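Methylmalonyl-CoA epimerase, mitochondrial (Homo sapiens, PDB 3RMU) interconverts the R and S epimers of methylmalonyl-CoA in mitochondrial propionyl-CoA metabolism, as a cobalt-bound enzyme of the vicinal oxygen chelate family. Local coordinates at residues L6-I11 with L128-Q133; S64-F69 with G77-C82. All coordinates share one frame; numbering follows the deposited sequence.

In the fold
Both contacts reach one mixed beta sheet and meet at its cobalt ion, their centres about 11 Å apart; three of the four segments lie on neighbouring strands, and 64-69 packs beside them. Strand 77-85 lies between strands 3-12 and 129-133, antiparallel to the first and parallel to the second, so contact 1 spans the two flanking strands while contact 2 fastens the middle one to the start of helix 67-72. Chain order is 6-11, 64-69, 77-82, 128-133, contact 2 nested inside contact 1. Backbone bonds N7 N to C82 O and A10 O to H79 N knit them together. H8 and E130 (contact 1) and H80 (contact 2) converge on a single metal, and both reach the second subunit.

Contact 1: L6-I11 with L128-Q133; sequences LNHVAI and LVELEQ. With CO (cobalt (II) ion), chain E.
H8 and E130 reach over the intervening strand 77-85 to share a cobalt ion, the metal centre of a vicinal oxygen chelate fold. The tight part is this pair: H8 NE2 binds the metal at 2.0 Å and E130 OE1 at 1.9 Å, and the ion draws the two donor atoms together without a hydrogen bond between them. The carboxylate comes in at the edge of the imidazole, near its plane, yet its own plane is turned 84° against the ring. E130 gets there stretched, CG anti to the backbone N (chi1 171°) and the chain straight beyond it. H80 supplies the third protein ligand, and three waters complete the shell on the wet side, where waters 1 and 2 give weak hydrogen bonds to E130 OE2. Looser still is N7 against E132, whose nearest atoms, N7 ND2 and E132 OE2, stay 3.6 Å apart; they bond instead to E84 and H112. N7 and H8 form a classic beta bulge facing C82, and these adjacent side chains are linked: H8 ND1 donates to N7 OD1 at 2.7 Å, nearly straight at 166° and in the imidazole plane, which, with the metal bond at NE2, holds the ring's rotation.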
ATOM      1  N   LEU A   6       7.004   6.687  -4.851  1.00 13.76           N
ATOM      2  CA  LEU A   6       5.794   6.495  -4.075  1.00 12.97           C
ATOM      3  C   LEU A   6       5.772   7.560  -2.998  1.00 12.97           C
ATOM      4  O   LEU A   6       6.597   7.567  -2.108  1.00 18.46           O
ATOM      5  CB  LEU A   6       5.727   5.097  -3.461  1.00 14.70           C
ATOM      6  CG  LEU A   6       4.454   4.833  -2.642  1.00 18.82           C
ATOM      7  CD1 LEU A   6       3.438   4.385  -3.613  1.00 17.04           C
ATOM      8  CD2 LEU A   6       4.728   3.780  -1.574  1.00 26.29           C
ATOM      9  N   ASN A   7       4.832   8.480  -3.110  1.00 13.79           N
ATOM     10  CA  ASN A   7       4.610   9.538  -2.140  1.00 13.55           C
ATOM     11  C   ASN A   7       3.955   8.997  -0.847  1.00 18.28           C
ATOM     12  O   ASN A   7       4.432   9.257   0.231  1.00 18.38           O
ATOM     13  CB  ASN A   7       3.801  10.651  -2.792  1.00 16.40           C
ATOM     14  CG  ASN A   7       3.538  11.787  -1.872  1.00 23.03           C
ATOM     15  OD1 ASN A   7       2.694  11.713  -0.976  1.00 26.06           O
ATOM     16  ND2 ASN A   7       4.269  12.878  -2.086  1.00 26.92           N
ATOM     17  N   HIS A   8       2.893   8.212  -0.952  1.00 13.39           N
ATOM     18  CA  HIS A   8       2.281   7.615   0.229  1.00 15.31           C
ATOM     19  C   HIS A   8       1.499   6.368  -0.104  1.00 15.35           C
ATOM     20  O   HIS A   8       1.115   6.162  -1.275  1.00 17.30           O
ATOM     21  CB  HIS A   8       1.356   8.623   0.986  1.00 15.94           C
ATOM     22  CG  HIS A   8       0.232   9.238   0.185  1.00 18.27           C
ATOM     23  ND1 HIS A   8       0.359  10.445  -0.461  1.00 18.08           N
ATOM     24  CD2 HIS A   8      -1.093   8.905   0.086  1.00 17.09           C
ATOM     25  CE1 HIS A   8      -0.805  10.780  -1.007  1.00 22.65           C
ATOM     26  NE2 HIS A   8      -1.701   9.847  -0.705  1.00 15.19           N
ATOM     27  N   VAL A   9       1.296   5.548   0.924  1.00 12.11           N
ATOM     28  CA  VAL A   9       0.294   4.493   0.900  1.00 14.99           C
ATOM     29  C   VAL A   9      -0.761   4.997   1.844  1.00 14.01           C
ATOM     30  O   VAL A   9      -0.427   5.385   2.958  1.00 15.67           O
ATOM     31  CB  VAL A   9       0.837   3.135   1.345  1.00 19.65           C
ATOM     32  CG1 VAL A   9      -0.309   2.128   1.460  1.00 23.10           C
ATOM     33  CG2 VAL A   9       1.798   2.638   0.350  1.00 31.33           C
ATOM     34  N   ALA A  10      -2.024   5.031   1.420  1.00 16.06           N
ATOM     35  CA  ALA A  10      -3.130   5.555   2.257  1.00 16.59           C
ATOM     36  C   ALA A  10      -3.876   4.354   2.857  1.00 16.65           C
ATOM     37  O   ALA A  10      -4.248   3.441   2.134  1.00 19.24           O
ATOM     38  CB  ALA A  10      -4.177   6.330   1.423  1.00 16.62           C
ATOM     39  N   ILE A  11      -4.070   4.396   4.161  1.00 16.22           N
ATOM     40  CA  ILE A  11      -4.822   3.359   4.906  1.00 20.74           C
ATOM     41  C   ILE A  11      -6.009   4.019   5.565  1.00 23.04           C
ATOM     42  O   ILE A  11      -5.832   4.990   6.304  1.00 21.24           O
ATOM     43  CB  ILE A  11      -3.949   2.689   6.037  1.00 18.48           C
ATOM     44  CG1 ILE A  11      -2.580   2.232   5.546  1.00 25.31           C
ATOM     45  CG2 ILE A  11      -4.752   1.537   6.740  1.00 19.37           C
ATOM     46  CD1 ILE A  11      -2.542   1.309   4.419  1.00 26.83           C
ATOM     47  N   LEU A 128      -6.471   1.334  -6.400  1.00 27.83           N
ATOM     48  CA  LEU A 128      -6.713   2.770  -6.663  1.00 21.04           C
ATOM     49  C   LEU A 128      -5.413   3.536  -6.623  1.00 24.66           C
ATOM     50  O   LEU A 128      -4.720   3.548  -5.603  1.00 22.05           O
ATOM     51  CB  LEU A 128      -7.736   3.361  -5.693  1.00 29.58           C
ATOM     52  CG  LEU A 128      -7.965   4.874  -5.759  1.00 28.35           C
ATOM     53  CD1 LEU A 128      -8.636   5.295  -7.071  1.00 36.43           C
ATOM     54  CD2 LEU A 128      -8.853   5.324  -4.595  1.00 30.34           C
ATOM     55  N   VAL A 129      -5.084   4.177  -7.731  1.00 22.20           N
ATOM     56  CA  VAL A 129      -3.825   4.893  -7.868  1.00 18.63           C
ATOM     57  C   VAL A 129      -4.080   6.392  -7.995  1.00 22.76           C
ATOM     58  O   VAL A 129      -4.849   6.832  -8.846  1.00 23.06           O
ATOM     59  CB  VAL A 129      -3.002   4.406  -9.048  1.00 22.43           C
ATOM     60  CG1 VAL A 129      -1.717   5.255  -9.184  1.00 19.49           C
ATOM     61  CG2 VAL A 129      -2.675   2.880  -8.930  1.00 24.76           C
ATOM     62  N   GLU A 130      -3.435   7.165  -7.119  1.00 15.26           N
ATOM     63  CA  GLU A 130      -3.485   8.651  -7.160  1.00 15.62           C
ATOM     64  C   GLU A 130      -2.156   9.055  -7.774  1.00 18.37           C
ATOM     65  O   GLU A 130      -1.110   8.516  -7.406  1.00 21.88           O
ATOM     66  CB  GLU A 130      -3.581   9.146  -5.718  1.00 18.34           C
ATOM     67  CG  GLU A 130      -3.443  10.637  -5.476  1.00 24.10           C
ATOM     68  CD  GLU A 130      -3.545  11.037  -3.991  1.00 18.96           C
ATOM     69  OE1 GLU A 130      -3.389  10.243  -2.982  1.00 22.01           O
ATOM     70  OE2 GLU A 130      -3.845  12.257  -3.842  1.00 28.69           O
ATOM     71  N   LEU A 131      -2.197   9.907  -8.773  1.00 16.35           N
ATOM     72  CA  LEU A 131      -0.995  10.492  -9.382  1.00 16.28           C
ATOM     73  C   LEU A 131      -0.935  11.948  -8.967  1.00 20.35           C
ATOM     74  O   LEU A 131      -1.925  12.670  -9.045  1.00 17.93           O
ATOM     75  CB  LEU A 131      -1.012  10.401 -10.899  1.00 19.01           C
ATOM     76  CG  LEU A 131      -0.986   8.975 -11.484  1.00 20.81           C
ATOM     77  CD1 LEU A 131      -1.094   9.003 -13.012  1.00 22.19           C
ATOM     78  CD2 LEU A 131       0.282   8.235 -11.011  1.00 18.81           C
ATOM     79  N   GLU A 132       0.245  12.377  -8.529  1.00 21.88           N
ATOM     80  CA  GLU A 132       0.383  13.706  -7.959  1.00 23.88           C
ATOM     81  C   GLU A 132       1.587  14.376  -8.519  1.00 22.07           C
ATOM     82  O   GLU A 132       2.648  13.783  -8.665  1.00 21.42           O
ATOM     83  CB  GLU A 132       0.448  13.631  -6.416  1.00 21.54           C
ATOM     84  CG  GLU A 132       0.697  15.002  -5.762  1.00 27.65           C
ATOM     85  CD  GLU A 132       0.602  14.982  -4.233  1.00 39.22           C
ATOM     86  OE1 GLU A 132      -0.501  15.150  -3.669  1.00 44.00           O
ATOM     87  OE2 GLU A 132       1.638  14.806  -3.589  1.00 29.10           O
ATOM     88  N   GLN A 133       1.413  15.640  -8.856  1.00 22.89           N
ATOM     89  CA  GLN A 133       2.465  16.433  -9.413  1.00 29.00           C
ATOM     90  C   GLN A 133       3.663  16.484  -8.464  1.00 34.11           C
ATOM     91  O   GLN A 133       3.505  16.871  -7.309  1.00 35.20           O
ATOM     92  CB  GLN A 133       1.899  17.848  -9.639  1.00 33.95           C
ATOM     93  CG  GLN A 133       2.898  18.857 -10.083  1.00 39.73           C
ATOM     94  CD  GLN A 133       3.331  18.645 -11.489  1.00 45.85           C
ATOM     95  OE1 GLN A 133       2.615  18.996 -12.434  1.00 44.05           O
ATOM     96  NE2 GLN A 133       4.522  18.099 -11.653  1.00 58.56           N
TER
HETATM   97 CO    CO E   1      -3.625  10.213  -1.139  1.00 20.78          CO
HETATM   98  O   HOH W   1      -5.479  11.615  -1.121  1.00 28.81           O
HETATM   99  O   HOH W   2      -3.501  12.467  -0.447  1.00 33.99           O
HETATM  100  O   HOH W   3      -4.176  10.178   1.129  1.00 29.24           O

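Contact 2: S64-F69 with G77-C82; sequences SPIAGF and GMHHIC. With CO (cobalt (II) ion), chain E.
H79, a second-shell residue of the cobalt site, is held here, where the turn entering helix 67-72 packs on the start of strand 77-85. F69 meets an edge of the H79 ring and I66 a face. The CD2 edge of H79 points at one face of the F69 ring, 3.7 Å from F69 CG, a T-shaped stack with planes at 87° and CD2 displaced toward the rim of the phenyl. Over a face of the imidazole lies the I66 methyl CG2, 3.8 Å from the H79 ring centroid, in a CH-pi contact. The rotation of I66 about its first side-chain bond (chi1 66°) turns CG2 toward the imidazole while the longer CG1 branch leads away.

Farther along its ring, F69 rests against the backbone of the strand, with CZ 3.3 Å from M78 O and CE2 beside G77 O. At the helix entrance, S64 OG accepts a weak capping bond from I66 N and also bonds to G41.

Both ring nitrogens of H79 have partners. H79 NE2 meets water 4 at 2.8 Å, and the same water donates to P65 O, bridging the two segments on their wetter side. H79 ND1 accepts from H80 ND1 at 3.1 Å, practically straight at 179° and in the plane of both rings. This bond helps set the rotation of H80, whose NE2 binds the cobalt ion at 2.0 Å.

H79 and H80 together face A10 in a classic beta bulge, which lets two consecutive imidazoles lie on the same side of the strand. Such a metal-binding histidine, mounted on a central strand beside ligands from neighbouring strands, is typical of the vicinal oxygen chelate fold.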
ATOM      1  N   SER A  64     -17.840  11.778   3.413  1.00 47.83           N
ATOM      2  CA  SER A  64     -16.431  11.557   3.242  1.00 43.69           C
ATOM      3  C   SER A  64     -16.227  10.578   2.089  1.00 38.96           C
ATOM      4  O   SER A  64     -16.943   9.594   2.000  1.00 39.51           O
ATOM      5  CB  SER A  64     -15.808  10.996   4.513  1.00 35.97           C
ATOM      6  OG  SER A  64     -14.427  10.718   4.273  1.00 38.07           O
ATOM      7  N   PRO A  65     -15.250  10.846   1.209  1.00 39.63           N
ATOM      8  CA  PRO A  65     -14.950   9.927   0.104  1.00 39.47           C
ATOM      9  C   PRO A  65     -14.461   8.537   0.532  1.00 41.96           C
ATOM     10  O   PRO A  65     -14.421   7.643  -0.305  1.00 38.54           O
ATOM     11  CB  PRO A  65     -13.827  10.646  -0.653  1.00 38.41           C
ATOM     12  CG  PRO A  65     -13.180  11.515   0.365  1.00 41.50           C
ATOM     13  CD  PRO A  65     -14.353  12.019   1.179  1.00 42.98           C
ATOM     14  N   ILE A  66     -14.082   8.363   1.805  1.00 41.02           N
ATOM     15  CA  ILE A  66     -13.709   7.044   2.340  1.00 36.63           C
ATOM     16  C   ILE A  66     -14.791   6.437   3.270  1.00 39.31           C
ATOM     17  O   ILE A  66     -14.664   5.301   3.728  1.00 37.26           O
ATOM     18  CB  ILE A  66     -12.323   7.092   3.040  1.00 33.10           C
ATOM     19  CG1 ILE A  66     -12.337   7.959   4.306  1.00 31.98           C
ATOM     20  CG2 ILE A  66     -11.228   7.601   2.066  1.00 30.28           C
ATOM     21  CD1 ILE A  66     -11.086   7.787   5.179  1.00 23.87           C
ATOM     22  N   ALA A  67     -15.859   7.179   3.552  1.00 37.55           N
ATOM     23  CA  ALA A  67     -16.914   6.651   4.438  1.00 40.08           C
ATOM     24  C   ALA A  67     -17.464   5.327   3.902  1.00 39.81           C
ATOM     25  O   ALA A  67     -17.722   4.396   4.664  1.00 45.47           O
ATOM     26  CB  ALA A  67     -18.023   7.669   4.631  1.00 45.56           C
ATOM     27  N   GLY A  68     -17.607   5.233   2.584  1.00 42.80           N
ATOM     28  CA  GLY A  68     -18.151   4.015   1.957  1.00 48.89           C
ATOM     29  C   GLY A  68     -17.187   2.841   2.040  1.00 46.82           C
ATOM     30  O   GLY A  68     -17.592   1.702   2.248  1.00 45.58           O
ATOM     31  N   PHE A  69     -15.895   3.129   1.900  1.00 43.77           N
ATOM     32  CA  PHE A  69     -14.871   2.104   2.078  1.00 42.87           C
ATOM     33  C   PHE A  69     -14.919   1.501   3.499  1.00 41.32           C
ATOM     34  O   PHE A  69     -14.741   0.301   3.673  1.00 37.74           O
ATOM     35  CB  PHE A  69     -13.506   2.698   1.775  1.00 40.64           C
ATOM     36  CG  PHE A  69     -12.393   1.702   1.782  1.00 39.74           C
ATOM     37  CD1 PHE A  69     -12.098   0.957   0.650  1.00 45.31           C
ATOM     38  CD2 PHE A  69     -11.642   1.507   2.914  1.00 26.76           C
ATOM     39  CE1 PHE A  69     -11.053   0.047   0.651  1.00 45.50           C
ATOM     40  CE2 PHE A  69     -10.585   0.593   2.920  1.00 37.55           C
ATOM     41  CZ  PHE A  69     -10.300  -0.131   1.782  1.00 36.10           C
ATOM     42  N   GLY A  77      -8.572  -0.555   5.957  1.00 26.94           N
ATOM     43  CA  GLY A  77      -7.833  -1.211   4.871  1.00 30.08           C
ATOM     44  C   GLY A  77      -7.024  -0.266   4.010  1.00 26.82           C
ATOM     45  O   GLY A  77      -7.217   0.943   4.028  1.00 23.45           O
ATOM     46  N   MET A  78      -6.111  -0.835   3.227  1.00 29.27           N
ATOM     47  CA  MET A  78      -5.341  -0.074   2.270  1.00 30.24           C
ATOM     48  C   MET A  78      -6.341   0.518   1.274  1.00 25.64           C
ATOM     49  O   MET A  78      -7.174  -0.194   0.709  1.00 34.82           O
ATOM     50  CB  MET A  78      -4.279  -0.970   1.580  1.00 30.21           C
ATOM     51  CG  MET A  78      -3.309  -1.673   2.614  1.00 37.90           C
ATOM     52  SD  MET A  78      -2.319  -3.086   2.030  1.00 43.14           S
ATOM     53  CE  MET A  78      -1.242  -2.121   0.948  1.00 44.96           C
ATOM     54  N   HIS A  79      -6.288   1.825   1.117  1.00 23.82           N
ATOM     55  CA  HIS A  79      -7.265   2.545   0.310  1.00 23.58           C
ATOM     56  C   HIS A  79      -6.656   2.969  -1.045  1.00 22.43           C
ATOM     57  O   HIS A  79      -7.302   2.803  -2.075  1.00 22.28           O
ATOM     58  CB  HIS A  79      -7.814   3.751   1.064  1.00 21.09           C
ATOM     59  CG  HIS A  79      -8.875   4.475   0.313  1.00 25.44           C
ATOM     60  ND1 HIS A  79      -8.634   5.607  -0.427  1.00 23.86           N
ATOM     61  CD2 HIS A  79     -10.203   4.220   0.192  1.00 29.40           C
ATOM     62  CE1 HIS A  79      -9.750   5.995  -1.014  1.00 29.55           C
ATOM     63  NE2 HIS A  79     -10.719   5.172  -0.648  1.00 28.73           N
ATOM     64  N   HIS A  80      -5.452   3.556  -1.070  1.00 19.68           N
ATOM     65  CA  HIS A  80      -4.831   3.925  -2.361  1.00 18.06           C
ATOM     66  C   HIS A  80      -3.318   3.996  -2.237  1.00 19.82           C
ATOM     67  O   HIS A  80      -2.795   4.039  -1.129  1.00 17.30           O
ATOM     68  CB  HIS A  80      -5.394   5.238  -2.979  1.00 15.70           C
ATOM     69  CG  HIS A  80      -5.140   6.513  -2.210  1.00 16.35           C
ATOM     70  ND1 HIS A  80      -6.029   7.006  -1.282  1.00 22.06           N
ATOM     71  CD2 HIS A  80      -4.139   7.439  -2.296  1.00 21.22           C
ATOM     72  CE1 HIS A  80      -5.579   8.158  -0.812  1.00 16.62           C
ATOM     73  NE2 HIS A  80      -4.438   8.454  -1.409  1.00 20.95           N
ATOM     74  N   ILE A  81      -2.636   4.038  -3.370  1.00 16.77           N
ATOM     75  CA  ILE A  81      -1.212   4.408  -3.401  1.00 19.45           C
ATOM     76  C   ILE A  81      -1.087   5.706  -4.168  1.00 19.76           C
ATOM     77  O   ILE A  81      -1.849   5.960  -5.111  1.00 23.43           O
ATOM     78  CB  ILE A  81      -0.368   3.303  -4.024  1.00 19.47           C
ATOM     79  CG1 ILE A  81      -0.870   2.913  -5.436  1.00 22.52           C
ATOM     80  CG2 ILE A  81      -0.385   2.045  -3.104  1.00 23.68           C
ATOM     81  CD1 ILE A  81       0.076   1.934  -6.194  1.00 29.33           C
ATOM     82  N   CYS A  82      -0.125   6.538  -3.800  1.00 18.46           N
ATOM     83  CA  CYS A  82       0.054   7.766  -4.488  1.00 14.88           C
ATOM     84  C   CYS A  82       1.448   7.810  -5.077  1.00 19.25           C
ATOM     85  O   CYS A  82       2.437   7.698  -4.355  1.00 15.65           O
ATOM     86  CB  CYS A  82      -0.175   8.965  -3.582  1.00 16.65           C
ATOM     87  SG  CYS A  82       0.233  10.539  -4.365  1.00 20.41           S
TER
HETATM   88 CO    CO E   1      -3.625  10.213  -1.139  1.00 20.78          CO
HETATM   89  O   HOH W   4     -13.432   5.084  -1.399  1.00 44.36           O
HETATM   90  O   HOH W   1      -5.479  11.615  -1.121  1.00 28.81           O
HETATM   91  O   HOH W   2      -3.501  12.467  -0.447  1.00 33.99           O
HETATM   92  O   HOH W   3      -4.176  10.178   1.129  1.00 29.24           O